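Local coordinates for glycosyl hydrolases family 2, sugar binding domain protein (Bacteroides uniformis str. 3978 T3 ii, PDB 6D1P), which probably hydrolyses O-glycosidic bonds as a family 2 beta-glucuronidase of a human gut bacterium, at residues A340-E343 against E344-R347; I361-H365 against Y366-G370. All coordinates share one frame; numbering follows the deposited sequence.

Both contacts are local, within the TIM-barrel region, met one after the other along the chain: contact 1 begins helix 343-356, and contact 2 leads from strand 360-362 to helix 370-379. Their centres lie about 14 Å apart, and they meet where Met346 SD of contact 1 packs at 3.8 Å from Ser369 OG of contact 2. Contact 1 is partly buried: a threonine cap and the first backbone bonds of the helix, with Met346 buried against helix 370-379 and Met345 bent back over the cap, and charged ends paired to residues outside it. Contact 2 is wholly buried, with no direct hydrogen bond between its halves; a water, carbonyl oxygens and polar side chains anchored elsewhere shape it.

Contact 1: residues A340-E343 against E344-R347; sequences ALTE and EMMR
The flat groups that meet here are peptide carbonyls: Met346 N reaches Thr342 O at 3.1 Å, and Met346 CG lies beside the same oxygen, 3.3 Å from Thr342 O. One residue on, Arg347 N bonds to Glu343 O at 2.9 Å. Thr342 is the N-cap. Thr342 OG1 stands between its own backbone N and carbonyl carbon (chi1 64°), turned to the helix, and accepts from Met345 N over 3.2 Å at 158°. The return partner is sulfur: Thr342 N points almost straight at Met345 SD, a weak bond of 3.7 Å that completes a capping box at the start of helix 343-356, which follows barrel strand 321-329. Met345 then bends at chi3, its methyl CE stopping 4.0 Å from Leu341 CG, where the two side chains cross at about a right angle. Met346 leaves on another side of the helix; its CE comes 3.5 Å from Leu341 O, and its side chain also packs on Ile371 and Ile372 of helix 370-379. The charged ends pair outside this helix start, Glu343 with Arg30 and Arg347 with Glu378.

Contact 2: residues I361-H365 against Y366-G370; sequences IRLGH and YQQSG
Carbonyl oxygens from both halves converge on one water, which donates hydrogen bonds to Gly364 O (2.9 Å) and Tyr366 O (3.0 Å), although it has more acceptors around it than protons to share. Leu363 O sits 3.0 Å from Tyr366 O, acceptor against acceptor. Leu363 centres an inverse gamma turn, its weak bond running from Gly364 N to Arg362 O, and this bends the chain just after barrel strand 360-362. Gln368 folds back along the bend, extended beyond CG: its amide carbon CD rests 3.5 Å from Leu363 CB, while NE2 is 2.7 Å from Leu363 O, at an angle too poor for a hydrogen bond. Its OE1 is held by Arg330. Gly364, at positive phi and without a side chain, lets that amide lie close to the backbone. The Tyr366 ring, with CG between backbone N and carbonyl carbon (chi1 38°), turns one face to His365 N, 3.9 Å from CE2, and its OH bonds to His331 and Glu332. His365 ND1 is hydrogen-bonded to Glu386 and NE2 to a glycerol, probably from the crystallisation liquor. The water's bonds to Gly364 O and Tyr366 O probably ease the repulsion between Tyr366 O and Leu363 O.

Contact 1: residues A340-E343 against E344-R347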
loop_
_atom_site.group_PDB
_atom_site.type_symbol
_atom_site.label_atom_id
_atom_site.label_comp_id
_atom_site.label_asym_id
_atom_site.label_seq_id
_atom_site.Cartn_x
_atom_site.Cartn_y
_atom_site.Cartn_z
ATOM N N ALA A 340 6.895 -7.263 -15.606
ATOM C CA ALA A 340 6.861 -6.337 -16.745
ATOM C C ALA A 340 8.162 -6.414 -17.559
ATOM O O ALA A 340 8.937 -5.464 -17.675
ATOM C CB ALA A 340 6.583 -4.923 -16.257
ATOM N N LEU A 341 8.372 -7.575 -18.166
ATOM C CA LEU A 341 9.501 -7.762 -19.054
ATOM C C LEU A 341 9.172 -7.210 -20.426
ATOM O O LEU A 341 8.062 -7.402 -20.936
ATOM C CB LEU A 341 9.870 -9.244 -19.163
ATOM C CG LEU A 341 10.639 -9.832 -17.976
ATOM C CD1 LEU A 341 9.782 -9.877 -16.718
ATOM C CD2 LEU A 341 11.218 -11.225 -18.313
ATOM N N THR A 342 10.136 -6.504 -21.006
ATOM C CA THR A 342 10.087 -6.069 -22.391
ATOM C C THR A 342 10.527 -7.205 -23.322
ATOM O O THR A 342 11.149 -8.186 -22.902
ATOM C CB THR A 342 10.987 -4.850 -22.600
ATOM O OG1 THR A 342 12.359 -5.218 -22.360
ATOM C CG2 THR A 342 10.579 -3.712 -21.645
ATOM N N GLU A 343 10.170 -7.067 -24.604
ATOM C CA GLU A 343 10.617 -8.036 -25.596
ATOM C C GLU A 343 12.134 -8.149 -25.608
ATOM O O GLU A 343 12.683 -9.256 -25.656
ATOM C CB GLU A 343 10.104 -7.656 -26.982
ATOM C CG GLU A 343 10.850 -8.375 -28.091
ATOM C CD GLU A 343 10.237 -8.173 -29.470
ATOM O OE1 GLU A 343 9.223 -7.446 -29.583
ATOM O OE2 GLU A 343 10.773 -8.759 -30.443
ATOM N N GLU A 344 12.828 -7.013 -25.551
ATOM C CA GLU A 344 14.285 -7.043 -25.542
ATOM C C GLU A 344 14.812 -7.844 -24.360
ATOM O O GLU A 344 15.765 -8.617 -24.503
ATOM C CB GLU A 344 14.844 -5.612 -25.527
ATOM C CG GLU A 344 16.302 -5.495 -26.019
ATOM C CD GLU A 344 16.646 -6.500 -27.150
ATOM O OE1 GLU A 344 17.556 -7.355 -26.944
ATOM O OE2 GLU A 344 16.002 -6.449 -28.236
ATOM N N MET A 345 14.207 -7.676 -23.182
ATOM C CA MET A 345 14.643 -8.461 -22.034
ATOM C C MET A 345 14.468 -9.956 -22.279
ATOM O O MET A 345 15.325 -10.761 -21.900
ATOM C CB MET A 345 13.883 -8.026 -20.789
ATOM C CG MET A 345 14.366 -6.699 -20.266
ATOM S SD MET A 345 13.216 -5.989 -19.090
ATOM C CE MET A 345 13.498 -7.042 -17.674
ATOM N N MET A 346 13.366 -10.342 -22.915
ATOM C CA MET A 346 13.122 -11.756 -23.169
ATOM C C MET A 346 14.120 -12.325 -24.176
ATOM O O MET A 346 14.599 -13.453 -24.002
ATOM C CB MET A 346 11.682 -11.957 -23.637
ATOM C CG MET A 346 10.631 -11.460 -22.640
ATOM S SD MET A 346 8.953 -11.861 -23.207
ATOM C CE MET A 346 8.072 -10.336 -22.812
ATOM N N ARG A 347 14.472 -11.553 -25.215
ATOM C CA ARG A 347 15.514 -11.980 -26.158
ATOM C C ARG A 347 16.820 -12.263 -25.440
ATOM O O ARG A 347 17.431 -13.324 -25.619
ATOM C CB ARG A 347 15.756 -10.911 -27.222
ATOM C CG ARG A 347 14.771 -10.901 -28.349
ATOM C CD ARG A 347 15.432 -10.458 -29.642
ATOM N NE ARG A 347 14.771 -11.109 -30.770
ATOM C CZ ARG A 347 15.173 -12.249 -31.326
ATOM N NH1 ARG A 347 16.270 -12.873 -30.894
ATOM N NH2 ARG A 347 14.486 -12.750 -32.340
#

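Contact 2: residues I361-H365 against Y366-G370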
loop_
_atom_site.group_PDB
_atom_site.type_symbol
_atom_site.label_atom_id
_atom_site.label_comp_id
_atom_site.label_asym_id
_atom_site.label_seq_id
_atom_site.Cartn_x
_atom_site.Cartn_y
_atom_site.Cartn_z
ATOM N N ILE A 361 12.521 -26.447 -22.085
ATOM C CA ILE A 361 12.149 -25.542 -21.010
ATOM C C ILE A 361 10.685 -25.759 -20.648
ATOM O O ILE A 361 9.827 -25.938 -21.522
ATOM C CB ILE A 361 12.440 -24.077 -21.399
ATOM C CG1 ILE A 361 12.174 -23.138 -20.210
ATOM C CG2 ILE A 361 11.650 -23.679 -22.656
ATOM C CD1 ILE A 361 12.700 -21.716 -20.440
ATOM N N ARG A 362 10.417 -25.768 -19.344
ATOM C CA ARG A 362 9.070 -25.690 -18.798
ATOM C C ARG A 362 8.823 -24.257 -18.336
ATOM O O ARG A 362 9.596 -23.718 -17.542
ATOM C CB ARG A 362 8.897 -26.682 -17.642
ATOM C CG ARG A 362 7.541 -26.649 -16.925
ATOM C CD ARG A 362 7.441 -27.855 -15.987
ATOM N NE ARG A 362 6.347 -27.797 -15.007
ATOM C CZ ARG A 362 6.523 -27.808 -13.688
ATOM N NH1 ARG A 362 7.751 -27.828 -13.162
ATOM N NH2 ARG A 362 5.469 -27.793 -12.890
ATOM N N LEU A 363 7.746 -23.652 -18.832
ATOM C CA LEU A 363 7.526 -22.207 -18.717
ATOM C C LEU A 363 6.800 -21.848 -17.415
ATOM O O LEU A 363 5.714 -21.266 -17.416
ATOM C CB LEU A 363 6.750 -21.707 -19.932
ATOM C CG LEU A 363 7.426 -21.932 -21.293
ATOM C CD1 LEU A 363 6.548 -21.419 -22.424
ATOM C CD2 LEU A 363 8.800 -21.265 -21.334
ATOM N N GLY A 364 7.448 -22.157 -16.295
ATOM C CA GLY A 364 6.825 -21.887 -15.023
ATOM C C GLY A 364 5.528 -22.664 -14.894
ATOM O O GLY A 364 5.364 -23.753 -15.461
ATOM N N HIS A 365 4.565 -22.069 -14.187
ATOM C CA HIS A 365 3.309 -22.734 -13.888
ATOM C C HIS A 365 2.130 -22.067 -14.585
ATOM O O HIS A 365 1.008 -22.082 -14.075
ATOM C CB HIS A 365 3.088 -22.786 -12.374
ATOM C CG HIS A 365 4.180 -23.492 -11.636
ATOM N ND1 HIS A 365 4.635 -24.746 -12.000
ATOM C CD2 HIS A 365 4.923 -23.119 -10.568
ATOM C CE1 HIS A 365 5.595 -25.122 -11.172
ATOM N NE2 HIS A 365 5.791 -24.150 -10.297
ATOM N N TYR A 366 2.360 -21.498 -15.762
ATOM C CA TYR A 366 1.292 -20.784 -16.453
ATOM C C TYR A 366 1.721 -20.561 -17.899
ATOM O O TYR A 366 2.911 -20.622 -18.232
ATOM C CB TYR A 366 0.978 -19.448 -15.754
ATOM C CG TYR A 366 2.237 -18.780 -15.254
ATOM C CD1 TYR A 366 3.055 -18.059 -16.121
ATOM C CD2 TYR A 366 2.639 -18.911 -13.925
ATOM C CE1 TYR A 366 4.228 -17.451 -15.666
ATOM C CE2 TYR A 366 3.812 -18.309 -13.452
ATOM C CZ TYR A 366 4.605 -17.589 -14.337
ATOM O OH TYR A 366 5.762 -17.014 -13.890
ATOM N N GLN A 367 0.731 -20.335 -18.756
ATOM C CA GLN A 367 0.990 -19.804 -20.085
ATOM C C GLN A 367 1.842 -18.541 -20.002
ATOM O O GLN A 367 1.560 -17.636 -19.208
ATOM C CB GLN A 367 -0.338 -19.500 -20.781
ATOM C CG GLN A 367 -0.201 -18.809 -22.125
ATOM C CD GLN A 367 -1.531 -18.662 -22.847
ATOM O OE1 GLN A 367 -2.559 -19.230 -22.434
ATOM N NE2 GLN A 367 -1.522 -17.893 -23.936
ATOM N N GLN A 368 2.882 -18.473 -20.827
ATOM C CA GLN A 368 3.775 -17.322 -20.828
ATOM C C GLN A 368 3.637 -16.565 -22.141
ATOM O O GLN A 368 2.976 -17.028 -23.073
ATOM C CB GLN A 368 5.226 -17.756 -20.565
ATOM C CG GLN A 368 5.377 -18.382 -19.189
ATOM C CD GLN A 368 6.783 -18.412 -18.652
ATOM O OE1 GLN A 368 7.748 -18.081 -19.343
ATOM N NE2 GLN A 368 6.911 -18.809 -17.396
ATOM N N SER A 369 4.229 -15.362 -22.177
ATOM C CA SER A 369 4.173 -14.474 -23.343
ATOM C C SER A 369 4.465 -15.200 -24.654
ATOM O O SER A 369 5.409 -15.983 -24.748
ATOM C CB SER A 369 5.184 -13.335 -23.174
ATOM O OG SER A 369 5.392 -12.653 -24.396
ATOM N N GLY A 370 3.660 -14.895 -25.677
ATOM C CA GLY A 370 3.909 -15.415 -27.011
ATOM C C GLY A 370 5.309 -15.118 -27.517
ATOM O O GLY A 370 5.829 -15.865 -28.352
HETATM O O HOH W 1 4.051 -23.445 -18.056
#